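Local coordinates for orotidine 5'-phosphate decarboxylase (Sulfolobus solfataricus, PDB 4DBE), which probably catalyses the decarboxylation of orotidine 5'-monophosphate to UMP, the last step of de novo UMP synthesis, and works as a homodimer, at residues 84-89 / 125-130; 175-180 / 209-214. All blocks are in the same frame, centred on the assembly; numbering follows the deposited sequence.

Interaction 1: residues 84-89 / 125-130; sequences AHSFIG and DYIKNV
Ser86 holds its OG between its own backbone N and carbonyl carbon (chi1 64°), while Ile127 has CG1 beside its N and CG2 anti to it (CG1 chi1 -66°), a pairing that lays both Ile127 methyl ends against the hydroxyl. Ser86 OG is 3.3 Å from Ile127 CG2, and its hydrogen bond goes elsewhere, to the carbonyl O of Val111. Ile127 CD1 runs on to Phe87 CA at 3.8 Å. One turn along the helix, Val130 CG1 sits 3.5 Å from Ser86 O, the carbonyl that takes the Gly89 N-H and closes a type I turn. Tyr126 OH comes to 3.5 Å from Gly89 CA, close enough to leave little room for a side chain there. A water bridge completes the join: one water donates to Phe87 O at 2.7 Å and also hydrogen-bonds to Tyr126 OH. Val130 CG2 lies 3.6 Å above the plane of the Tyr126 ring, toward its rim. The turn links strand 81-85 of the TIM barrel to helix 90-103, whose Leu94 also touches Val130; Ile127 meets Tyr152 of helix 146-155, and the Phe87 ring stacks on Phe87 of the second subunit.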
loop_
_atom_site.group_PDB
_atom_site.type_symbol
_atom_site.label_atom_id
_atom_site.label_comp_id
_atom_site.label_asym_id
_atom_site.label_seq_id
_atom_site.Cartn_x
_atom_site.Cartn_y
_atom_site.Cartn_z
ATOM N N ALA A 84 -4.895 -6.878 -1.583
ATOM C CA ALA A 84 -3.792 -6.331 -2.367
ATOM C C ALA A 84 -4.327 -5.645 -3.603
ATOM O O ALA A 84 -5.467 -5.860 -4.002
ATOM C CB ALA A 84 -2.810 -7.428 -2.771
ATOM N N HIS A 85 -3.496 -4.821 -4.219
ATOM C CA HIS A 85 -3.849 -4.243 -5.506
ATOM C C HIS A 85 -3.632 -5.240 -6.631
ATOM O O HIS A 85 -2.765 -6.116 -6.541
ATOM C CB HIS A 85 -3.031 -2.990 -5.734
ATOM C CG HIS A 85 -3.639 -1.775 -5.124
ATOM N ND1 HIS A 85 -4.753 -1.162 -5.656
ATOM C CD2 HIS A 85 -3.316 -1.075 -4.010
ATOM C CE1 HIS A 85 -5.082 -0.127 -4.904
ATOM N NE2 HIS A 85 -4.220 -0.045 -3.905
ATOM N N SER A 86 -4.436 -5.115 -7.686
ATOM C CA SER A 86 -4.245 -5.924 -8.885
ATOM C C SER A 86 -3.293 -5.248 -9.878
ATOM O O SER A 86 -2.609 -5.928 -10.644
ATOM C CB SER A 86 -5.597 -6.206 -9.557
ATOM O OG SER A 86 -6.183 -5.002 -9.996
ATOM N N PHE A 87 -3.227 -3.916 -9.865
ATOM C CA PHE A 87 -2.499 -3.207 -10.920
ATOM C C PHE A 87 -1.006 -3.533 -10.972
ATOM O O PHE A 87 -0.381 -3.430 -12.040
ATOM C CB PHE A 87 -2.735 -1.692 -10.866
ATOM C CG PHE A 87 -2.002 -0.994 -9.749
ATOM C CD1 PHE A 87 -0.707 -0.544 -9.931
ATOM C CD2 PHE A 87 -2.622 -0.766 -8.532
ATOM C CE1 PHE A 87 -0.024 0.103 -8.905
ATOM C CE2 PHE A 87 -1.949 -0.110 -7.494
ATOM C CZ PHE A 87 -0.656 0.319 -7.677
ATOM N N ILE A 88 -0.447 -3.947 -9.833
ATOM C CA ILE A 88 0.974 -4.289 -9.753
ATOM C C ILE A 88 1.372 -5.516 -10.580
ATOM O O ILE A 88 2.551 -5.718 -10.853
ATOM C CB ILE A 88 1.431 -4.481 -8.290
ATOM C CG1 ILE A 88 0.725 -5.688 -7.668
ATOM C CG2 ILE A 88 1.177 -3.197 -7.492
ATOM C CD1 ILE A 88 0.976 -5.844 -6.162
ATOM N N GLY A 89 0.398 -6.333 -10.969
ATOM C CA GLY A 89 0.675 -7.474 -11.832
ATOM C C GLY A 89 1.163 -8.735 -11.136
ATOM O O GLY A 89 1.294 -8.782 -9.908
ATOM N N ASP A 125 -9.230 -4.640 -18.943
ATOM C CA ASP A 125 -8.875 -5.891 -19.596
ATOM C C ASP A 125 -7.635 -6.486 -18.938
ATOM O O ASP A 125 -7.561 -7.694 -18.696
ATOM C CB ASP A 125 -8.643 -5.675 -21.098
ATOM C CG ASP A 125 -9.931 -5.354 -21.849
ATOM O OD1 ASP A 125 -10.908 -6.125 -21.717
ATOM O OD2 ASP A 125 -9.970 -4.328 -22.562
ATOM N N TYR A 126 -6.660 -5.630 -18.656
ATOM C CA TYR A 126 -5.440 -6.079 -17.993
ATOM C C TYR A 126 -5.729 -6.479 -16.546
ATOM O O TYR A 126 -5.277 -7.523 -16.066
ATOM C CB TYR A 126 -4.369 -4.989 -18.033
ATOM C CG TYR A 126 -3.123 -5.374 -17.274
ATOM C CD1 TYR A 126 -2.210 -6.261 -17.821
ATOM C CD2 TYR A 126 -2.871 -4.873 -16.004
ATOM C CE1 TYR A 126 -1.075 -6.633 -17.135
ATOM C CE2 TYR A 126 -1.732 -5.240 -15.301
ATOM C CZ TYR A 126 -0.837 -6.115 -15.879
ATOM O OH TYR A 126 0.296 -6.492 -15.206
ATOM N N ILE A 127 -6.503 -5.645 -15.863
ATOM C CA ILE A 127 -6.867 -5.902 -14.475
ATOM C C ILE A 127 -7.625 -7.220 -14.370
ATOM O O ILE A 127 -7.368 -8.025 -13.486
ATOM C CB ILE A 127 -7.715 -4.734 -13.899
ATOM C CG1 ILE A 127 -6.875 -3.461 -13.811
ATOM C CG2 ILE A 127 -8.303 -5.087 -12.544
ATOM C CD1 ILE A 127 -5.559 -3.637 -13.074
ATOM N N LYS A 128 -8.549 -7.460 -15.296
ATOM C CA LYS A 128 -9.326 -8.692 -15.242
ATOM C C LYS A 128 -8.458 -9.913 -15.488
ATOM O O LYS A 128 -8.660 -10.967 -14.874
ATOM C CB LYS A 128 -10.509 -8.641 -16.218
ATOM C CG LYS A 128 -11.584 -7.660 -15.785
ATOM C CD LYS A 128 -12.763 -7.613 -16.776
ATOM C CE LYS A 128 -13.738 -6.509 -16.382
ATOM N NZ LYS A 128 -14.980 -6.521 -17.206
ATOM N N ASN A 129 -7.474 -9.764 -16.365
ATOM C CA ASN A 129 -6.562 -10.864 -16.655
ATOM C C ASN A 129 -5.688 -11.189 -15.439
ATOM O O ASN A 129 -5.451 -12.364 -15.126
ATOM C CB ASN A 129 -5.691 -10.528 -17.859
ATOM C CG ASN A 129 -6.285 -11.022 -19.175
ATOM O OD1 ASN A 129 -7.457 -11.415 -19.252
ATOM N ND2 ASN A 129 -5.467 -11.005 -20.222
ATOM N N VAL A 130 -5.207 -10.145 -14.761
ATOM C CA VAL A 130 -4.453 -10.341 -13.523
ATOM C C VAL A 130 -5.303 -11.150 -12.553
ATOM O O VAL A 130 -4.860 -12.151 -11.985
ATOM C CB VAL A 130 -4.096 -8.995 -12.825
ATOM C CG1 VAL A 130 -3.537 -9.258 -11.419
ATOM C CG2 VAL A 130 -3.106 -8.192 -13.654
HETATM O O HOH W 1 1.421 -4.472 -13.766
#

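Interaction 2: residues 175-180 / 209-214; sequences DAVCAG and DKVMKC
Asp175, in the first turn of its helix, lies beside Lys210, whose chain is bent. Their opposite charges are near each other, beyond a salt bridge, and probably attract weakly: Asp175 OD1 is 4.0 Å from Lys210 NZ, and OD1 is itself doubtfully placed. The ammonium is held instead by the hydroxyl of Ser172 and the carbonyl O of Tyr173, just ahead of the helix in a region predicted to bind substrate. A leucine in place of Lys210 would probably leave Ser172 OG and Tyr173 O without their shared donor and Asp175 without its nearby positive charge. Val177 points at the other helix with CG1 anti to its N (chi1 175°), and that methyl meets Val211 CG2 at 4.0 Å. In this TIM barrel the short helix 175-179 precedes strand 183-186, and the C-terminal helix 196-213 comes after that strand and the short helix 188-191; the axes of helix 175-179 and helix 209-213 come within 8.9 Å, with a crossing angle of -33°. Next comes Cys178, whose SG is bonded to Cys214 SG at 2.0 Å, tying the C-terminal end of the modelled chain to the barrel. The torsion about that bond, 178°, is far from the usual right angle, and its detailed geometry is doubtful. Cys178 SG also rests 3.9 Å from Val211 CA. At Gly180 the phi turns positive, and a Schellman motif ends the helix, Gly180 N bonding to Val177 O at 3.1 Å.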
loop_
_atom_site.group_PDB
_atom_site.type_symbol
_atom_site.label_atom_id
_atom_site.label_comp_id
_atom_site.label_asym_id
_atom_site.label_seq_id
_atom_site.Cartn_x
_atom_site.Cartn_y
_atom_site.Cartn_z
ATOM N N ASP A 175 -27.114 -0.490 -2.199
ATOM C CA ASP A 175 -27.036 -0.358 -3.656
ATOM C C ASP A 175 -25.971 -1.279 -4.235
ATOM O O ASP A 175 -26.148 -1.837 -5.311
ATOM C CB ASP A 175 -26.761 1.091 -4.080
ATOM C CG ASP A 175 -28.015 1.954 -4.068
ATOM O OD1 ASP A 175 -29.052 1.474 -3.586
ATOM O OD2 ASP A 175 -27.961 3.112 -4.531
ATOM N N ALA A 176 -24.860 -1.444 -3.521
ATOM C CA ALA A 176 -23.786 -2.288 -4.026
ATOM C C ALA A 176 -24.206 -3.757 -4.011
ATOM O O ALA A 176 -24.018 -4.470 -4.992
ATOM C CB ALA A 176 -22.481 -2.059 -3.231
ATOM N N VAL A 177 -24.817 -4.198 -2.919
ATOM C CA VAL A 177 -25.316 -5.558 -2.855
ATOM C C VAL A 177 -26.351 -5.770 -3.970
ATOM O O VAL A 177 -26.334 -6.791 -4.668
ATOM C CB VAL A 177 -25.927 -5.878 -1.495
ATOM C CG1 VAL A 177 -26.537 -7.281 -1.517
ATOM C CG2 VAL A 177 -24.857 -5.791 -0.407
ATOM N N CYS A 178 -27.232 -4.788 -4.152
ATOM C CA CYS A 178 -28.230 -4.858 -5.224
ATOM C C CYS A 178 -27.584 -4.969 -6.597
ATOM O O CYS A 178 -28.095 -5.664 -7.488
ATOM C CB CYS A 178 -29.150 -3.632 -5.171
ATOM S SG CYS A 178 -30.366 -3.728 -3.861
ATOM N N ALA A 179 -26.458 -4.289 -6.777
ATOM C CA ALA A 179 -25.772 -4.305 -8.063
ATOM C C ALA A 179 -24.883 -5.539 -8.285
ATOM O O ALA A 179 -24.308 -5.708 -9.360
ATOM C CB ALA A 179 -24.984 -3.006 -8.266
ATOM N N GLY A 180 -24.772 -6.392 -7.268
ATOM C CA GLY A 180 -24.026 -7.632 -7.390
ATOM C C GLY A 180 -22.985 -7.957 -6.327
ATOM O O GLY A 180 -22.492 -9.083 -6.291
ATOM N N ASP A 209 -33.904 -3.814 3.683
ATOM C CA ASP A 209 -34.981 -3.216 2.900
ATOM C C ASP A 209 -34.609 -3.073 1.428
ATOM O O ASP A 209 -35.373 -3.476 0.545
ATOM C CB ASP A 209 -35.392 -1.857 3.478
ATOM C CG ASP A 209 -36.029 -1.978 4.854
ATOM O OD1 ASP A 209 -36.406 -3.107 5.240
ATOM O OD2 ASP A 209 -36.161 -0.941 5.546
ATOM N N LYS A 210 -33.437 -2.500 1.162
ATOM C CA LYS A 210 -33.005 -2.260 -0.214
ATOM C C LYS A 210 -32.991 -3.536 -1.038
ATOM O O LYS A 210 -33.463 -3.559 -2.174
ATOM C CB LYS A 210 -31.616 -1.618 -0.252
ATOM C CG LYS A 210 -31.632 -0.107 -0.287
ATOM C CD LYS A 210 -30.674 0.423 -1.347
ATOM C CE LYS A 210 -30.575 1.947 -1.282
ATOM N NZ LYS A 210 -30.322 2.448 0.101
ATOM N N VAL A 211 -32.449 -4.600 -0.456
ATOM C CA VAL A 211 -32.280 -5.863 -1.166
ATOM C C VAL A 211 -33.621 -6.465 -1.569
ATOM O O VAL A 211 -33.743 -7.115 -2.614
ATOM C CB VAL A 211 -31.498 -6.880 -0.311
ATOM C CG1 VAL A 211 -31.446 -8.232 -1.005
ATOM C CG2 VAL A 211 -30.098 -6.361 -0.043
ATOM N N MET A 212 -34.633 -6.253 -0.738
ATOM C CA MET A 212 -35.946 -6.783 -1.047
ATOM C C MET A 212 -36.564 -6.064 -2.252
ATOM O O MET A 212 -37.046 -6.715 -3.179
ATOM C CB MET A 212 -36.853 -6.751 0.183
ATOM C CG MET A 212 -36.355 -7.660 1.301
ATOM S SD MET A 212 -37.518 -7.842 2.670
ATOM C CE MET A 212 -37.410 -6.236 3.464
ATOM N N LYS A 213 -36.531 -4.733 -2.250
ATOM C CA LYS A 213 -37.029 -3.956 -3.387
ATOM C C LYS A 213 -36.214 -4.257 -4.646
ATOM O O LYS A 213 -36.693 -4.110 -5.776
ATOM C CB LYS A 213 -36.974 -2.462 -3.074
ATOM C CG LYS A 213 -37.826 -2.048 -1.890
ATOM C CD LYS A 213 -37.674 -0.565 -1.595
ATOM C CE LYS A 213 -36.235 -0.209 -1.244
ATOM N NZ LYS A 213 -36.110 1.213 -0.790
ATOM N N CYS A 214 -34.975 -4.686 -4.417
ATOM C CA CYS A 214 -34.023 -5.082 -5.450
ATOM C C CYS A 214 -34.566 -6.157 -6.381
ATOM O O CYS A 214 -34.094 -7.297 -6.350
ATOM C CB CYS A 214 -32.773 -5.640 -4.765
ATOM S SG CYS A 214 -31.228 -4.905 -5.269
#

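Both interactions belong to one closed eight-stranded parallel barrel, but they share no helix or strand, and their centres lie 27 Å apart, with about 12 Å between the nearest atoms. They come in series: interaction 1 closes at residue 130, well before interaction 2 opens at 175. Interaction 1 is buried and brings the turn that follows the fourth strand, 81-85, against helix 124-134; it lies at the subunit interface, the Phe87 side chain about 4 Å from that of Ala63, predicted to bind substrate. Interaction 2, at the surface and touching no other chain of the assembly, joins the short helix ahead of the eighth strand to the C-terminal helix 196-213, its disulfide fastening the modelled chain end to the barrel's outside. Helix 146-155 touches both.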